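Side-chain contact in putative citrate lyase (Ralstonia eutropha, PDB 3QQW), which probably acts as a magnesium-dependent lyase of the HpcH/HpaI aldolase/citrate lyase family, perhaps cleaving (S)-citramalyl-CoA: residues C[240-243]-C[244-248]. Numbering follows the deposited sequence.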
ATOM      1  N   ALA C 240      -0.993 -22.554   3.128  1.00 42.81           N
ATOM      2  CA  ALA C 240       0.381 -22.346   3.592  1.00 40.67           C
ATOM      3  C   ALA C 240       1.296 -21.948   2.440  1.00 48.10           C
ATOM      4  O   ALA C 240       2.078 -21.013   2.600  1.00 48.04           O
ATOM      5  CB  ALA C 240       0.901 -23.595   4.277  1.00 41.08           C
ATOM      6  N   CYS C 241       1.136 -22.568   1.260  1.00 48.87           N
ATOM      7  CA  CYS C 241       1.933 -22.239   0.063  1.00 50.89           C
ATOM      8  C   CYS C 241       1.597 -20.834  -0.480  1.00 53.63           C
ATOM      9  O   CYS C 241       2.526 -20.111  -0.827  1.00 53.96           O
ATOM     10  CB  CYS C 241       1.784 -23.302  -1.017  1.00 54.50           C
ATOM     11  SG  CYS C 241       2.701 -24.835  -0.667  1.00 60.80           S
ATOM     12  N   ARG C 242       0.305 -20.430  -0.525  1.00 48.10           N
ATOM     13  CA  ARG C 242      -0.073 -19.092  -1.008  1.00 47.26           C
ATOM     14  C   ARG C 242       0.485 -18.039  -0.082  1.00 49.42           C
ATOM     15  O   ARG C 242       1.065 -17.058  -0.550  1.00 48.67           O
ATOM     16  CB  ARG C 242      -1.596 -18.920  -1.146  1.00 47.69           C
ATOM     17  CG  ARG C 242      -2.198 -19.725  -2.298  1.00 57.72           C
ATOM     18  CD  ARG C 242      -3.538 -19.170  -2.752  1.00 57.32           C
ATOM     19  NE  ARG C 242      -3.416 -17.870  -3.422  1.00 57.11           N
ATOM     20  CZ  ARG C 242      -4.408 -17.267  -4.084  1.00 67.11           C
ATOM     21  NH1 ARG C 242      -5.614 -17.827  -4.147  1.00 41.75           N
ATOM     22  NH2 ARG C 242      -4.207 -16.094  -4.673  1.00 42.12           N
ATOM     23  N   ALA C 243       0.354 -18.254   1.249  1.00 44.92           N
ATOM     24  CA  ALA C 243       0.853 -17.304   2.244  1.00 42.59           C
ATOM     25  C   ALA C 243       2.364 -17.209   2.150  1.00 46.70           C
ATOM     26  O   ALA C 243       2.902 -16.096   2.168  1.00 47.55           O
ATOM     27  CB  ALA C 243       0.428 -17.728   3.640  1.00 42.08           C
ATOM     28  N   ARG C 244       3.038 -18.368   1.977  1.00 42.17           N
ATOM     29  CA  ARG C 244       4.485 -18.427   1.869  1.00 42.33           C
ATOM     30  C   ARG C 244       5.018 -17.806   0.562  1.00 47.53           C
ATOM     31  O   ARG C 244       5.905 -16.960   0.617  1.00 48.57           O
ATOM     32  CB  ARG C 244       4.981 -19.871   1.984  1.00 42.17           C
ATOM     33  CG  ARG C 244       6.485 -19.955   2.016  1.00 41.55           C
ATOM     34  CD  ARG C 244       7.000 -21.201   1.404  1.00 56.40           C
ATOM     35  NE  ARG C 244       8.446 -21.284   1.592  1.00 63.68           N
ATOM     36  CZ  ARG C 244       9.160 -22.386   1.401  1.00 82.32           C
ATOM     37  NH1 ARG C 244       8.572 -23.506   0.997  1.00 73.07           N
ATOM     38  NH2 ARG C 244      10.469 -22.377   1.605  1.00 74.71           N
ATOM     39  N   ASN C 245       4.490 -18.220  -0.590  1.00 44.00           N
ATOM     40  CA  ASN C 245       5.019 -17.827  -1.887  1.00 45.05           C
ATOM     41  C   ASN C 245       4.426 -16.576  -2.539  1.00 50.01           C
ATOM     42  O   ASN C 245       5.084 -16.024  -3.425  1.00 51.28           O
ATOM     43  CB  ASN C 245       4.907 -18.990  -2.843  1.00 43.59           C
ATOM     44  CG  ASN C 245       5.671 -20.202  -2.354  1.00 63.62           C
ATOM     45  OD1 ASN C 245       5.142 -21.312  -2.360  1.00 65.65           O
ATOM     46  ND2 ASN C 245       6.904 -20.019  -1.857  1.00 50.86           N
ATOM     47  N   GLU C 246       3.230 -16.123  -2.136  1.00 45.32           N
ATOM     48  CA  GLU C 246       2.644 -14.920  -2.741  1.00 45.24           C
ATOM     49  C   GLU C 246       2.710 -13.709  -1.807  1.00 48.40           C
ATOM     50  O   GLU C 246       2.675 -12.571  -2.289  1.00 49.26           O
ATOM     51  CB  GLU C 246       1.178 -15.156  -3.141  1.00 47.30           C
ATOM     52  CG  GLU C 246       0.953 -16.223  -4.198  1.00 58.34           C
ATOM     53  CD  GLU C 246      -0.510 -16.509  -4.485  1.00 90.23           C
ATOM     54  OE1 GLU C 246      -1.313 -15.546  -4.583  1.00 77.37           O
ATOM     55  OE2 GLU C 246      -0.849 -17.706  -4.632  1.00 93.87           O
ATOM     56  N   PHE C 247       2.791 -13.940  -0.484  1.00 41.89           N
ATOM     57  CA  PHE C 247       2.783 -12.849   0.476  1.00 40.57           C
ATOM     58  C   PHE C 247       4.053 -12.738   1.347  1.00 44.92           C
ATOM     59  O   PHE C 247       4.307 -11.658   1.852  1.00 44.60           O
ATOM     60  CB  PHE C 247       1.540 -12.956   1.374  1.00 41.43           C
ATOM     61  CG  PHE C 247       0.264 -12.587   0.646  1.00 41.83           C
ATOM     62  CD1 PHE C 247      -0.416 -13.526  -0.117  1.00 44.29           C
ATOM     63  CD2 PHE C 247      -0.243 -11.291   0.706  1.00 41.71           C
ATOM     64  CE1 PHE C 247      -1.567 -13.172  -0.817  1.00 45.85           C
ATOM     65  CE2 PHE C 247      -1.408 -10.946   0.022  1.00 43.84           C
ATOM     66  CZ  PHE C 247      -2.061 -11.884  -0.734  1.00 43.03           C
ATOM     67  N   GLY C 248       4.835 -13.810   1.492  1.00 41.31           N
ATOM     68  CA  GLY C 248       6.059 -13.769   2.285  1.00 40.74           C
ATOM     69  C   GLY C 248       5.917 -14.129   3.758  1.00 43.35           C
ATOM     70  O   GLY C 248       6.762 -13.739   4.572  1.00 41.32           O
TER
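Arg-242 and Glu-246, one turn apart on helix 233-247, illustrate how an i to i+4 salt bridge spans the last turn of a helix. OE1 of the carboxylate meets NH2 of the guanidinium, and OE2 meets NE. NH2 of Arg-242 donates to OE1 of Glu-246 at 2.9 Å, nearly within the guanidinium plane and onto the syn lone pair of OE1. The second bond, from NE of Arg-242 to OE2 of Glu-246 (2.8 Å), is weak, its N-H pointing only roughly at the oxygen (127°); OE2 lies obliquely to the guanidinium, and the two planes are 32° apart. A bend at chi3 of the arginine (69°) swings its head toward the glutamate, whose chain reaches out extended beyond CG. NH1 turns instead to Glu-200, giving the arginine a second carboxylate partner.

Beneath this bridge, Glu-246 N hydrogen-bonds to Arg-242 O at 2.8 Å, and the same carbonyl oxygen lies in plane at the edge of the Phe-247 ring. The next backbone bond, Phe-247 N to Ala-243 O, is long at 3.4 Å and weak, within a wider pi-type turn at 244-247 that precedes Gly-248, where phi turns positive. Arg-244, with CG anti to N, sends its guanidinium off to Arg-268, where NH1 hydrogen-bonds to the carbonyl O. The setting is the C-terminal end of the helix that connects strands 221-224 and 251-254 in a beta-alpha-beta unit of the TIM barrel.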